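PDB 3TR0: guanylate kinase, which catalyses the ATP-dependent phosphorylation of GMP to GDP and probably serves in recycling GMP and, indirectly, cGMP. Local coordinates for residues 9-14 against 100-105; 40-45 against 61-66; 74-79 against 109-114; 120-125 against 164-169. All blocks are in the same frame, centred on the assembly; numbering follows the deposited sequence.

Contact 1 of 4, residues 9-14 against 100-105; sequences LFIISA and VLLEID. With 5GP (guanosine-5'-monophosphate), chain D.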
# COMPACT_ATOMS: atom_id res chain seq x y z
N LEU A 9 -8.08 -9.96 -4.66
CA LEU A 9 -7.20 -11.12 -4.62
C LEU A 9 -5.78 -10.67 -4.32
O LEU A 9 -5.29 -9.71 -4.90
CB LEU A 9 -7.24 -11.85 -5.96
CG LEU A 9 -8.62 -12.31 -6.44
CD1 LEU A 9 -8.49 -13.00 -7.79
CD2 LEU A 9 -9.26 -13.24 -5.43
N PHE A 10 -5.11 -11.38 -3.42
CA PHE A 10 -3.73 -11.09 -3.09
C PHE A 10 -2.88 -12.30 -3.42
O PHE A 10 -2.96 -13.32 -2.73
CB PHE A 10 -3.60 -10.72 -1.61
CG PHE A 10 -4.25 -9.42 -1.26
CD1 PHE A 10 -3.56 -8.23 -1.37
CD2 PHE A 10 -5.58 -9.38 -0.85
CE1 PHE A 10 -4.16 -7.03 -1.05
CE2 PHE A 10 -6.18 -8.18 -0.53
CZ PHE A 10 -5.47 -7.00 -0.64
N ILE A 11 -2.09 -12.18 -4.48
CA ILE A 11 -1.27 -13.29 -4.96
C ILE A 11 0.05 -13.28 -4.20
O ILE A 11 0.71 -12.25 -4.11
CB ILE A 11 -0.98 -13.14 -6.47
CG1 ILE A 11 -2.28 -13.09 -7.27
CG2 ILE A 11 -0.09 -14.27 -6.96
CD1 ILE A 11 -2.13 -12.49 -8.65
N ILE A 12 0.42 -14.44 -3.65
CA ILE A 12 1.69 -14.58 -2.96
C ILE A 12 2.52 -15.64 -3.67
O ILE A 12 2.11 -16.80 -3.75
CB ILE A 12 1.50 -15.04 -1.52
CG1 ILE A 12 0.38 -14.26 -0.84
CG2 ILE A 12 2.80 -14.89 -0.75
CD1 ILE A 12 0.69 -12.80 -0.64
N SER A 13 3.68 -15.25 -4.19
CA SER A 13 4.56 -16.20 -4.89
C SER A 13 5.96 -16.18 -4.30
O SER A 13 6.41 -15.16 -3.78
CB SER A 13 4.61 -15.89 -6.39
OG SER A 13 3.32 -15.88 -6.96
N ALA A 14 6.64 -17.31 -4.38
CA ALA A 14 7.99 -17.43 -3.85
C ALA A 14 8.61 -18.76 -4.27
O ALA A 14 7.89 -19.71 -4.57
CB ALA A 14 7.97 -17.33 -2.33
N VAL A 100 -9.06 -12.65 -0.62
CA VAL A 100 -8.59 -14.01 -0.78
C VAL A 100 -7.10 -14.02 -1.05
O VAL A 100 -6.62 -13.27 -1.90
CB VAL A 100 -9.30 -14.73 -1.92
CG1 VAL A 100 -8.65 -16.10 -2.17
CG2 VAL A 100 -10.79 -14.90 -1.60
N LEU A 101 -6.39 -14.87 -0.33
CA LEU A 101 -4.96 -15.07 -0.56
C LEU A 101 -4.75 -16.25 -1.49
O LEU A 101 -5.29 -17.33 -1.26
CB LEU A 101 -4.25 -15.32 0.76
CG LEU A 101 -4.10 -14.07 1.63
CD1 LEU A 101 -3.94 -14.44 3.09
CD2 LEU A 101 -2.91 -13.26 1.14
N LEU A 102 -3.98 -16.03 -2.55
CA LEU A 102 -3.66 -17.10 -3.48
C LEU A 102 -2.16 -17.40 -3.43
O LEU A 102 -1.34 -16.59 -3.86
CB LEU A 102 -4.06 -16.72 -4.91
CG LEU A 102 -5.54 -16.39 -5.15
CD1 LEU A 102 -5.76 -15.84 -6.56
CD2 LEU A 102 -6.40 -17.61 -4.91
N GLU A 103 -1.81 -18.56 -2.88
CA GLU A 103 -0.42 -18.99 -2.85
C GLU A 103 -0.17 -19.78 -4.11
O GLU A 103 -0.37 -21.00 -4.13
CB GLU A 103 -0.15 -19.87 -1.64
CG GLU A 103 -0.39 -19.20 -0.30
CD GLU A 103 -0.17 -20.16 0.86
OE1 GLU A 103 -0.96 -21.12 1.00
OE2 GLU A 103 0.80 -19.96 1.62
N ILE A 104 0.24 -19.09 -5.17
CA ILE A 104 0.38 -19.72 -6.48
C ILE A 104 1.69 -19.31 -7.13
O ILE A 104 2.31 -18.34 -6.70
CB ILE A 104 -0.80 -19.34 -7.40
CG1 ILE A 104 -0.90 -17.83 -7.56
CG2 ILE A 104 -2.11 -19.89 -6.85
CD1 ILE A 104 -2.05 -17.37 -8.45
N ASP A 105 2.11 -20.04 -8.16
CA ASP A 105 3.39 -19.76 -8.80
C ASP A 105 3.27 -18.62 -9.80
O ASP A 105 2.20 -18.03 -9.94
CB ASP A 105 3.98 -21.01 -9.47
CG ASP A 105 3.40 -21.27 -10.85
OD1 ASP A 105 2.21 -20.99 -11.06
OD2 ASP A 105 4.15 -21.75 -11.73
P 5GP D . 4.38 -27.73 -3.13
O1P 5GP D . 3.44 -27.74 -1.95
O2P 5GP D . 4.37 -28.93 -4.05
O3P 5GP D . 5.78 -27.48 -2.62
O5' 5GP D . 4.15 -26.41 -3.97
C5' 5GP D . 4.72 -26.26 -5.26
C4' 5GP D . 4.47 -24.88 -5.81
O4' 5GP D . 3.28 -24.89 -6.62
C3' 5GP D . 4.19 -23.80 -4.77
O3' 5GP D . 5.36 -23.29 -4.17
C2' 5GP D . 3.40 -22.76 -5.56
O2' 5GP D . 4.29 -21.88 -6.24
C1' 5GP D . 2.69 -23.61 -6.61
N9 5GP D . 1.25 -23.76 -6.33
C8 5GP D . 0.64 -24.31 -5.27
N7 5GP D . -0.70 -24.24 -5.47
C5 5GP D . -0.92 -23.65 -6.67
C6 5GP D . -2.04 -23.31 -7.41
O6 5GP D . -3.20 -23.54 -6.98
N1 5GP D . -1.88 -22.72 -8.60
C2 5GP D . -0.67 -22.45 -9.09
N2 5GP D . -0.52 -21.85 -10.30
N3 5GP D . 0.44 -22.77 -8.40
C4 5GP D . 0.32 -23.37 -7.20
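Leu9 and Val100 lie side by side and point the same way, CD2 of Leu9 resting 3.8 Å from CB of Val100. The other leucine methyl, CD1, meets CD1 of Leu102, and further along this face CG2 of Ile11 packs 3.7 Å from CG1 of Ile104. On the opposite face CD2 of Leu101 fits beside CB of Phe10 and reaches CG1 of Ile12. Branched aliphatic residues suit both faces, because each is covered by helices: Leu9 and Val100 touch helix 87-95, Leu101 helix 20-30. The strands run parallel, 24° apart, joined by backbone bonds such as Ile12 N to Leu102 O (2.8 Å, 177°). Next to Ile104 a side chain joins in: the hydroxyl of Ser13 donates to Ile104 O at 2.7 Å. Ile104 has CG1 between its backbone N and carbonyl carbon (chi1 58°), which sends CG1 to Ile11, while CG2 lies 3.3 Å from N1 of GMP. OD1 of Asp105 accepts from the guanine N2 at 3.0 Å and also from Gly108 N; OD2 is bonded to Gln107. Adjacent parallel strands leading into nucleotide-binding loops, here the GMP pocket and the predicted ATP loop beginning at Ala14, are typical of the P-loop kinase core.

Contact 2 of 4, residues 40-45 against 61-66; sequences HTTRPK and TRFQAM. With 5GP (guanosine-5'-monophosphate), chain D; SO4 (sulfate ion), chain C.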
# COMPACT_ATOMS: atom_id res chain seq x y z
N HIS A 40 -6.15 -27.36 -5.34
CA HIS A 40 -6.15 -28.76 -5.73
C HIS A 40 -4.79 -29.06 -6.35
O HIS A 40 -4.19 -28.21 -7.01
CB HIS A 40 -7.26 -29.03 -6.75
CG HIS A 40 -8.63 -29.07 -6.16
ND1 HIS A 40 -9.34 -27.93 -5.84
CD2 HIS A 40 -9.44 -30.11 -5.85
CE1 HIS A 40 -10.52 -28.27 -5.35
NE2 HIS A 40 -10.61 -29.59 -5.34
N THR A 41 -4.29 -30.27 -6.12
CA THR A 41 -3.00 -30.68 -6.66
C THR A 41 -2.93 -32.18 -6.91
O THR A 41 -3.57 -32.97 -6.21
CB THR A 41 -1.84 -30.28 -5.73
OG1 THR A 41 -0.59 -30.56 -6.37
CG2 THR A 41 -1.91 -31.06 -4.43
N THR A 42 -2.16 -32.57 -7.92
CA THR A 42 -1.91 -33.98 -8.20
C THR A 42 -0.62 -34.41 -7.53
O THR A 42 -0.26 -35.58 -7.54
CB THR A 42 -1.81 -34.25 -9.70
OG1 THR A 42 -0.71 -33.51 -10.25
CG2 THR A 42 -3.09 -33.86 -10.41
N ARG A 43 0.09 -33.44 -6.96
CA ARG A 43 1.32 -33.72 -6.24
C ARG A 43 1.01 -34.72 -5.12
O ARG A 43 0.07 -34.52 -4.35
CB ARG A 43 1.92 -32.43 -5.67
CG ARG A 43 3.36 -32.57 -5.19
CD ARG A 43 3.41 -32.82 -3.69
NE ARG A 43 3.23 -31.58 -2.94
CZ ARG A 43 2.77 -31.53 -1.70
NH1 ARG A 43 2.42 -32.64 -1.07
NH2 ARG A 43 2.65 -30.36 -1.09
N PRO A 44 1.78 -35.81 -5.05
CA PRO A 44 1.44 -36.85 -4.07
C PRO A 44 1.35 -36.31 -2.65
O PRO A 44 2.18 -35.49 -2.24
CB PRO A 44 2.61 -37.85 -4.20
CG PRO A 44 3.72 -37.07 -4.83
CD PRO A 44 3.05 -36.09 -5.74
N LYS A 45 0.34 -36.75 -1.91
CA LYS A 45 0.18 -36.36 -0.52
C LYS A 45 1.36 -36.87 0.30
O LYS A 45 1.68 -38.06 0.27
CB LYS A 45 -1.13 -36.92 0.04
CG LYS A 45 -1.48 -36.43 1.43
CD LYS A 45 -2.85 -36.96 1.84
CE LYS A 45 -3.17 -36.61 3.28
NZ LYS A 45 -4.49 -37.17 3.68
N THR A 61 -6.54 -37.82 -13.22
CA THR A 61 -7.84 -38.00 -13.87
C THR A 61 -8.82 -36.95 -13.37
O THR A 61 -9.49 -36.28 -14.16
CB THR A 61 -8.41 -39.40 -13.60
OG1 THR A 61 -7.50 -40.39 -14.11
CG2 THR A 61 -9.76 -39.56 -14.29
N ARG A 62 -8.91 -36.81 -12.05
CA ARG A 62 -9.74 -35.78 -11.44
C ARG A 62 -9.32 -34.37 -11.85
O ARG A 62 -10.15 -33.54 -12.19
CB ARG A 62 -9.71 -35.91 -9.92
CG ARG A 62 -10.93 -36.58 -9.32
CD ARG A 62 -10.75 -36.80 -7.83
NE ARG A 62 -9.72 -37.81 -7.55
CZ ARG A 62 -9.38 -38.20 -6.33
NH1 ARG A 62 -9.98 -37.68 -5.27
NH2 ARG A 62 -8.44 -39.13 -6.17
N PHE A 63 -8.02 -34.11 -11.81
CA PHE A 63 -7.51 -32.77 -12.11
C PHE A 63 -7.77 -32.41 -13.57
O PHE A 63 -8.24 -31.31 -13.87
CB PHE A 63 -6.02 -32.66 -11.80
CG PHE A 63 -5.53 -31.25 -11.69
CD1 PHE A 63 -5.33 -30.48 -12.83
CD2 PHE A 63 -5.27 -30.69 -10.46
CE1 PHE A 63 -4.89 -29.17 -12.73
CE2 PHE A 63 -4.82 -29.38 -10.35
CZ PHE A 63 -4.63 -28.63 -11.49
N GLN A 64 -7.47 -33.34 -14.47
CA GLN A 64 -7.68 -33.10 -15.89
C GLN A 64 -9.16 -32.83 -16.16
O GLN A 64 -9.50 -31.94 -16.95
CB GLN A 64 -7.20 -34.29 -16.72
CG GLN A 64 -7.41 -34.13 -18.22
CD GLN A 64 -6.62 -32.97 -18.80
OE1 GLN A 64 -7.05 -32.33 -19.76
NE2 GLN A 64 -5.46 -32.69 -18.22
N ALA A 65 -10.02 -33.59 -15.50
CA ALA A 65 -11.46 -33.36 -15.58
C ALA A 65 -11.77 -31.90 -15.25
O ALA A 65 -12.39 -31.20 -16.05
CB ALA A 65 -12.20 -34.29 -14.64
N MSE A 66 -11.33 -31.45 -14.08
CA MSE A 66 -11.57 -30.07 -13.65
C MSE A 66 -11.08 -29.05 -14.67
O MSE A 66 -11.74 -28.04 -14.90
CB MSE A 66 -10.92 -29.81 -12.28
CG MSE A 66 -11.82 -30.09 -11.09
SE MSE A 66 -10.83 -30.50 -9.45
CE MSE A 66 -12.33 -30.65 -8.22
P 5GP D . 4.38 -27.73 -3.13
O1P 5GP D . 3.44 -27.74 -1.95
O2P 5GP D . 4.37 -28.93 -4.05
O3P 5GP D . 5.78 -27.48 -2.62
O5' 5GP D . 4.15 -26.41 -3.97
C5' 5GP D . 4.72 -26.26 -5.26
C4' 5GP D . 4.47 -24.88 -5.81
O4' 5GP D . 3.28 -24.89 -6.62
C3' 5GP D . 4.19 -23.80 -4.77
O3' 5GP D . 5.36 -23.29 -4.17
C2' 5GP D . 3.40 -22.76 -5.56
O2' 5GP D . 4.29 -21.88 -6.24
C1' 5GP D . 2.69 -23.61 -6.61
N9 5GP D . 1.25 -23.76 -6.33
C8 5GP D . 0.64 -24.31 -5.27
N7 5GP D . -0.70 -24.24 -5.47
C5 5GP D . -0.92 -23.65 -6.67
C6 5GP D . -2.04 -23.31 -7.41
O6 5GP D . -3.20 -23.54 -6.98
N1 5GP D . -1.88 -22.72 -8.60
C2 5GP D . -0.67 -22.45 -9.09
N2 5GP D . -0.52 -21.85 -10.30
N3 5GP D . 0.44 -22.77 -8.40
C4 5GP D . 0.32 -23.37 -7.20
S SO4 C . -5.83 -36.42 6.86
O1 SO4 C . -6.51 -35.47 7.74
O2 SO4 C . -4.38 -36.23 6.97
O3 SO4 C . -6.16 -37.78 7.26
O4 SO4 C . -6.25 -36.20 5.48
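Met66, a selenomethionine, lays its SE over one face of the His40 imidazole, 4.2 Å from the ring centroid and displaced toward the rim, a Met-aromatic contact between helix 60-69 and strand 40-41 in the GMP-binding part of the guanylate kinase fold. The two side chains cross at about a right angle, and the terminal CE reaches NE2 at 3.5 Å. A long, unbranched, flexible side chain such as methionine's suits this place, since it can lie over a flat ring. One helical turn earlier Phe63 also faces strand 40-41: its CG is anti to the backbone N (chi1 -163°), and its ring edge meets His40 O, 3.6 Å from CE2. Thr42 supplies a methyl, CG2, 3.5 Å from CB of Phe63, while its OG1 is bonded to His82 N. Beyond this shell, Phe56 stacks on His40 and Phe72 on Phe63. The chain then turns toward the ligand. Thr41 OG1 accepts from Arg43 N, an ST turn, and also bonds His82 O. Arg43, bent at chi2 and chi3, brings its guanidinium edge to the phosphate of GMP; NH1 is tied to Pro44 O and salt-bridged to Asp49, NE donates to O2P, and NH2 donates to O1P at 2.9 Å.

Contact 3 of 4, residues 74-79 against 109-114; sequences EHATIY and ARQIRE. With 5GP (guanosine-5'-monophosphate), chain D.
The flat amide of Gln111 meets the backbone of His75 with its polar edge: NE2 donates to His75 O at 2.7 Å, with that oxygen in the amide plane, and OE1 accepts from His75 N at 3.1 Å. The imidazole of His75 lies obliquely to OE1, and the carboxylate of Glu74 is turned 55° from the amide plane. The contact joins strand 72-78 of the GMP-binding region to helix 106-115 of the P-loop kinase core, and glutamine suits this place because its one group both donates and accepts, matching the N-H and C=O of a single strand residue. Its chain is extended beyond CG, which carries the amide from the helix to the strand. The two bonds differ in approach, for NE2 stands 42° above the carbonyl plane of His75, while His75 N is tilted less from the plane of the amide. Beside Gln111, CD1 of Ile112 packs 3.7 Å from CB of Glu74, an apolar contact with the aliphatic part of an acid; Ile112 also rests on Leu9 and Ile11. Glu74 has CG anti to the backbone N (chi1 167°) and bends at chi2, and its carboxylate reads the guanine edge. OE2 accepts from N2, at a modelled separation too short to be taken literally, and OE1, also bonded to Thr85 OG1, accepts from the guanine N1 at 2.7 Å.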
# COMPACT_ATOMS: atom_id res chain seq x y z
N GLU A 74 -7.57 -20.73 -12.25
CA GLU A 74 -6.17 -20.66 -12.58
C GLU A 74 -5.59 -22.06 -12.40
O GLU A 74 -5.96 -22.76 -11.46
CB GLU A 74 -5.51 -19.68 -11.61
CG GLU A 74 -4.01 -19.68 -11.58
CD GLU A 74 -3.42 -20.89 -10.88
OE1 GLU A 74 -3.86 -21.23 -9.75
OE2 GLU A 74 -2.52 -21.50 -11.48
N HIS A 75 -4.72 -22.48 -13.31
CA HIS A 75 -4.03 -23.76 -13.15
C HIS A 75 -2.69 -23.78 -13.88
O HIS A 75 -2.50 -23.09 -14.88
CB HIS A 75 -4.92 -24.93 -13.59
CG HIS A 75 -5.03 -25.07 -15.08
ND1 HIS A 75 -4.32 -26.01 -15.79
CD2 HIS A 75 -5.77 -24.39 -15.99
CE1 HIS A 75 -4.62 -25.90 -17.08
NE2 HIS A 75 -5.49 -24.93 -17.22
N ALA A 76 -1.75 -24.57 -13.36
CA ALA A 76 -0.42 -24.63 -13.94
C ALA A 76 0.24 -25.96 -13.66
O ALA A 76 -0.20 -26.72 -12.79
CB ALA A 76 0.45 -23.50 -13.38
N THR A 77 1.29 -26.25 -14.41
CA THR A 77 2.09 -27.44 -14.19
C THR A 77 3.43 -27.04 -13.59
O THR A 77 4.11 -26.17 -14.11
CB THR A 77 2.34 -28.20 -15.50
OG1 THR A 77 1.09 -28.61 -16.06
CG2 THR A 77 3.22 -29.41 -15.25
N ILE A 78 3.78 -27.69 -12.49
CA ILE A 78 5.01 -27.38 -11.77
C ILE A 78 5.72 -28.67 -11.35
O ILE A 78 5.14 -29.51 -10.66
CB ILE A 78 4.72 -26.54 -10.52
CG1 ILE A 78 3.97 -25.26 -10.91
CG2 ILE A 78 6.02 -26.19 -9.80
CD1 ILE A 78 3.29 -24.58 -9.76
N TYR A 79 6.97 -28.81 -11.77
CA TYR A 79 7.72 -30.03 -11.51
C TYR A 79 6.88 -31.26 -11.86
O TYR A 79 6.74 -32.18 -11.06
CB TYR A 79 8.20 -30.09 -10.06
CG TYR A 79 8.97 -31.34 -9.72
CD1 TYR A 79 10.26 -31.54 -10.20
CD2 TYR A 79 8.42 -32.32 -8.90
CE1 TYR A 79 10.97 -32.69 -9.90
CE2 TYR A 79 9.13 -33.47 -8.59
CZ TYR A 79 10.40 -33.65 -9.09
OH TYR A 79 11.10 -34.79 -8.77
N ALA A 109 0.01 -16.60 -11.38
CA ALA A 109 -0.07 -15.16 -11.18
C ALA A 109 -0.44 -14.44 -12.47
O ALA A 109 -1.32 -13.59 -12.48
CB ALA A 109 1.25 -14.62 -10.63
N ARG A 110 0.24 -14.79 -13.56
CA ARG A 110 -0.06 -14.20 -14.86
C ARG A 110 -1.53 -14.39 -15.24
O ARG A 110 -2.16 -13.47 -15.77
CB ARG A 110 0.84 -14.78 -15.96
CG ARG A 110 2.32 -14.41 -15.84
CD ARG A 110 3.10 -14.87 -17.07
NE ARG A 110 4.49 -14.43 -17.06
CZ ARG A 110 5.32 -14.57 -18.09
NH1 ARG A 110 4.89 -15.13 -19.22
NH2 ARG A 110 6.57 -14.15 -18.00
N GLN A 111 -2.08 -15.57 -14.95
CA GLN A 111 -3.47 -15.86 -15.27
C GLN A 111 -4.42 -14.99 -14.46
O GLN A 111 -5.38 -14.42 -15.00
CB GLN A 111 -3.79 -17.33 -15.02
CG GLN A 111 -3.07 -18.28 -15.97
CD GLN A 111 -3.27 -19.73 -15.57
OE1 GLN A 111 -4.40 -20.21 -15.44
NE2 GLN A 111 -2.16 -20.43 -15.36
N ILE A 112 -4.16 -14.90 -13.16
CA ILE A 112 -5.01 -14.11 -12.27
C ILE A 112 -4.99 -12.63 -12.63
O ILE A 112 -6.04 -11.97 -12.64
CB ILE A 112 -4.61 -14.30 -10.80
CG1 ILE A 112 -4.77 -15.77 -10.39
CG2 ILE A 112 -5.45 -13.41 -9.90
CD1 ILE A 112 -6.20 -16.26 -10.47
N ARG A 113 -3.81 -12.09 -12.94
CA ARG A 113 -3.70 -10.69 -13.32
C ARG A 113 -4.57 -10.36 -14.54
O ARG A 113 -5.18 -9.29 -14.60
CB ARG A 113 -2.25 -10.29 -13.60
CG ARG A 113 -1.38 -10.21 -12.36
CD ARG A 113 -0.02 -9.60 -12.66
NE ARG A 113 0.94 -9.94 -11.61
CZ ARG A 113 1.84 -10.90 -11.71
NH1 ARG A 113 1.93 -11.61 -12.83
NH2 ARG A 113 2.66 -11.16 -10.70
N GLU A 114 -4.61 -11.27 -15.50
CA GLU A 114 -5.45 -11.11 -16.68
C GLU A 114 -6.92 -11.14 -16.29
O GLU A 114 -7.71 -10.30 -16.72
CB GLU A 114 -5.17 -12.22 -17.69
CG GLU A 114 -3.81 -12.13 -18.37
CD GLU A 114 -3.89 -11.44 -19.72
OE1 GLU A 114 -4.95 -11.51 -20.36
OE2 GLU A 114 -2.89 -10.81 -20.12
P 5GP D . 4.38 -27.73 -3.13
O1P 5GP D . 3.44 -27.74 -1.95
O2P 5GP D . 4.37 -28.93 -4.05
O3P 5GP D . 5.78 -27.48 -2.62
O5' 5GP D . 4.15 -26.41 -3.97
C5' 5GP D . 4.72 -26.26 -5.26
C4' 5GP D . 4.47 -24.88 -5.81
O4' 5GP D . 3.28 -24.89 -6.62
C3' 5GP D . 4.19 -23.80 -4.77
O3' 5GP D . 5.36 -23.29 -4.17
C2' 5GP D . 3.40 -22.76 -5.56
O2' 5GP D . 4.29 -21.88 -6.24
C1' 5GP D . 2.69 -23.61 -6.61
N9 5GP D . 1.25 -23.76 -6.33
C8 5GP D . 0.64 -24.31 -5.27
N7 5GP D . -0.70 -24.24 -5.47
C5 5GP D . -0.92 -23.65 -6.67
C6 5GP D . -2.04 -23.31 -7.41
O6 5GP D . -3.20 -23.54 -6.98
N1 5GP D . -1.88 -22.72 -8.60
C2 5GP D . -0.67 -22.45 -9.09
N2 5GP D . -0.52 -21.85 -10.30
N3 5GP D . 0.44 -22.77 -8.40
C4 5GP D . 0.32 -23.37 -7.20

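Contact 4 of 4, residues 120-125 against 164-169; sequences LSIFIL and FDYLVV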
# COMPACT_ATOMS: atom_id res chain seq x y z
N LEU A 120 -3.48 -7.70 -6.46
CA LEU A 120 -2.13 -7.28 -6.09
C LEU A 120 -1.27 -8.52 -5.90
O LEU A 120 -1.74 -9.54 -5.40
CB LEU A 120 -2.15 -6.47 -4.79
CG LEU A 120 -2.79 -5.07 -4.85
CD1 LEU A 120 -2.57 -4.34 -3.53
CD2 LEU A 120 -2.21 -4.26 -6.00
N SER A 121 -0.01 -8.45 -6.32
CA SER A 121 0.87 -9.60 -6.21
C SER A 121 2.12 -9.26 -5.39
O SER A 121 2.68 -8.16 -5.51
CB SER A 121 1.23 -10.15 -7.59
OG SER A 121 1.89 -9.18 -8.39
N ILE A 122 2.52 -10.20 -4.54
CA ILE A 122 3.66 -10.03 -3.64
C ILE A 122 4.63 -11.19 -3.83
O ILE A 122 4.22 -12.35 -3.79
CB ILE A 122 3.20 -10.05 -2.17
CG1 ILE A 122 2.09 -9.03 -1.93
CG2 ILE A 122 4.38 -9.85 -1.23
CD1 ILE A 122 1.37 -9.20 -0.60
N PHE A 123 5.90 -10.88 -4.04
CA PHE A 123 6.91 -11.92 -4.18
C PHE A 123 7.77 -11.99 -2.92
O PHE A 123 8.33 -10.99 -2.48
CB PHE A 123 7.79 -11.67 -5.41
CG PHE A 123 8.50 -12.91 -5.90
CD1 PHE A 123 7.97 -13.66 -6.94
CD2 PHE A 123 9.68 -13.33 -5.31
CE1 PHE A 123 8.62 -14.80 -7.39
CE2 PHE A 123 10.32 -14.47 -5.75
CZ PHE A 123 9.78 -15.21 -6.79
N ILE A 124 7.86 -13.18 -2.33
CA ILE A 124 8.67 -13.37 -1.14
C ILE A 124 10.07 -13.84 -1.52
O ILE A 124 10.23 -14.87 -2.16
CB ILE A 124 8.05 -14.40 -0.18
CG1 ILE A 124 6.58 -14.07 0.10
CG2 ILE A 124 8.84 -14.48 1.11
CD1 ILE A 124 6.37 -12.74 0.76
N LEU A 125 11.08 -13.07 -1.12
CA LEU A 125 12.47 -13.40 -1.40
C LEU A 125 13.14 -14.00 -0.18
O LEU A 125 12.91 -13.56 0.94
CB LEU A 125 13.23 -12.13 -1.82
CG LEU A 125 12.77 -11.43 -3.09
CD1 LEU A 125 13.37 -10.03 -3.17
CD2 LEU A 125 13.15 -12.26 -4.30
N PHE A 164 5.82 -8.70 -10.32
CA PHE A 164 5.06 -8.56 -9.08
C PHE A 164 5.03 -7.12 -8.58
O PHE A 164 5.92 -6.34 -8.88
CB PHE A 164 5.62 -9.50 -8.01
CG PHE A 164 5.34 -10.94 -8.30
CD1 PHE A 164 6.05 -11.61 -9.28
CD2 PHE A 164 4.34 -11.62 -7.62
CE1 PHE A 164 5.77 -12.93 -9.58
CE2 PHE A 164 4.06 -12.94 -7.92
CZ PHE A 164 4.78 -13.60 -8.90
N ASP A 165 3.98 -6.78 -7.83
CA ASP A 165 3.80 -5.41 -7.35
C ASP A 165 4.69 -5.06 -6.16
O ASP A 165 5.14 -3.92 -6.01
CB ASP A 165 2.34 -5.18 -6.96
CG ASP A 165 1.39 -5.40 -8.11
OD1 ASP A 165 1.58 -4.78 -9.17
OD2 ASP A 165 0.45 -6.21 -7.96
N TYR A 166 4.94 -6.04 -5.30
CA TYR A 166 5.69 -5.83 -4.07
C TYR A 166 6.72 -6.93 -3.91
O TYR A 166 6.49 -8.06 -4.35
CB TYR A 166 4.76 -5.87 -2.86
CG TYR A 166 3.71 -4.79 -2.87
CD1 TYR A 166 4.00 -3.51 -2.40
CD2 TYR A 166 2.44 -5.03 -3.36
CE1 TYR A 166 3.03 -2.50 -2.42
CE2 TYR A 166 1.47 -4.04 -3.39
CZ TYR A 166 1.77 -2.78 -2.92
OH TYR A 166 0.81 -1.80 -2.95
N LEU A 167 7.84 -6.59 -3.28
CA LEU A 167 8.84 -7.58 -2.89
C LEU A 167 9.03 -7.54 -1.38
O LEU A 167 9.21 -6.48 -0.79
CB LEU A 167 10.17 -7.31 -3.59
CG LEU A 167 10.18 -7.14 -5.11
CD1 LEU A 167 11.60 -6.89 -5.59
CD2 LEU A 167 9.59 -8.36 -5.80
N VAL A 168 8.97 -8.71 -0.74
CA VAL A 168 9.18 -8.79 0.70
C VAL A 168 10.24 -9.84 1.02
O VAL A 168 10.16 -10.95 0.53
CB VAL A 168 7.89 -9.16 1.44
CG1 VAL A 168 8.16 -9.31 2.93
CG2 VAL A 168 6.81 -8.12 1.20
N VAL A 169 11.23 -9.47 1.83
CA VAL A 169 12.30 -10.41 2.18
C VAL A 169 11.97 -11.15 3.47
O VAL A 169 11.66 -10.53 4.48
CB VAL A 169 13.67 -9.69 2.35
CG1 VAL A 169 14.79 -10.72 2.59
CG2 VAL A 169 13.99 -8.85 1.14
O HOH W 1 -0.07 -7.95 -9.94
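Strands 120-125 and 166-169 run parallel, 26° apart, stitched by Phe123 N to Tyr166 O, Val168 N to Phe123 O and Leu125 N to Val168 O (2.8 Å). Before the second strand begins, Asp165 turns back on Ser121: its OD2 accepts from Ser121 N at 2.8 Å on the anti side of the carboxylate. Asp165 N donates to Ser121 OG at 3.2 Å, and a water bridges that hydroxyl and OD2. A small hydroxyl residue suits the spot, for OG also takes a bond from Arg113, whose guanidinium makes a cation-pi contact with Phe164. Phe123 and Phe164 form a T-shaped pair, the edge of Phe123 toward the face of Phe164, with centroids 5.0 Å apart and planes at 75°. Phe123 has CG anti to the backbone N (chi1 -159°), and its CD1 lies 3.5 Å above the Phe164 plane, offset toward the rim; its CB sits over the same ring. These strands lie at one edge of the five-stranded parallel sheet of the P-loop kinase fold, 166-169 being outermost within the chain. On the other face Ile122 CG2 lies 3.8 Å from Val168 CG2, the two side chains alongside each other, and CD1 of Ile124 meets CB of the same valine. Beta-branched residues favour such extended backbone, and Ile122 and Tyr166 touch helix 173-187. Leu125 and Val169 pack on Leu198 of the second subunit, whose Gln194 binds Leu167 O.

From the N terminus, strand 9-13 opens contact 1, whose long loop closes only at 100-105. Contact 2 is nested inside that loop, joining 40-45 to the helix 60-69 within the GMP-binding region. Contact 3 starts inside the same loop, at 74-79, but ends beyond it at 109-114, so contacts 1 and 3 cross; this ties the GMP-binding sheet to the helix that follows strand 99-103. Contacts 1, 2 and 3 all touch the one GMP. Contact 4 closes a later loop in series, from 120-125 to 164-169, and adds the outer strand to 120-125, itself the neighbour of 9-13 in the core sheet. Helix 106-115 links contacts 3 and 4, whereas contacts 2 and 4 lie on opposite sides of the chain's centre.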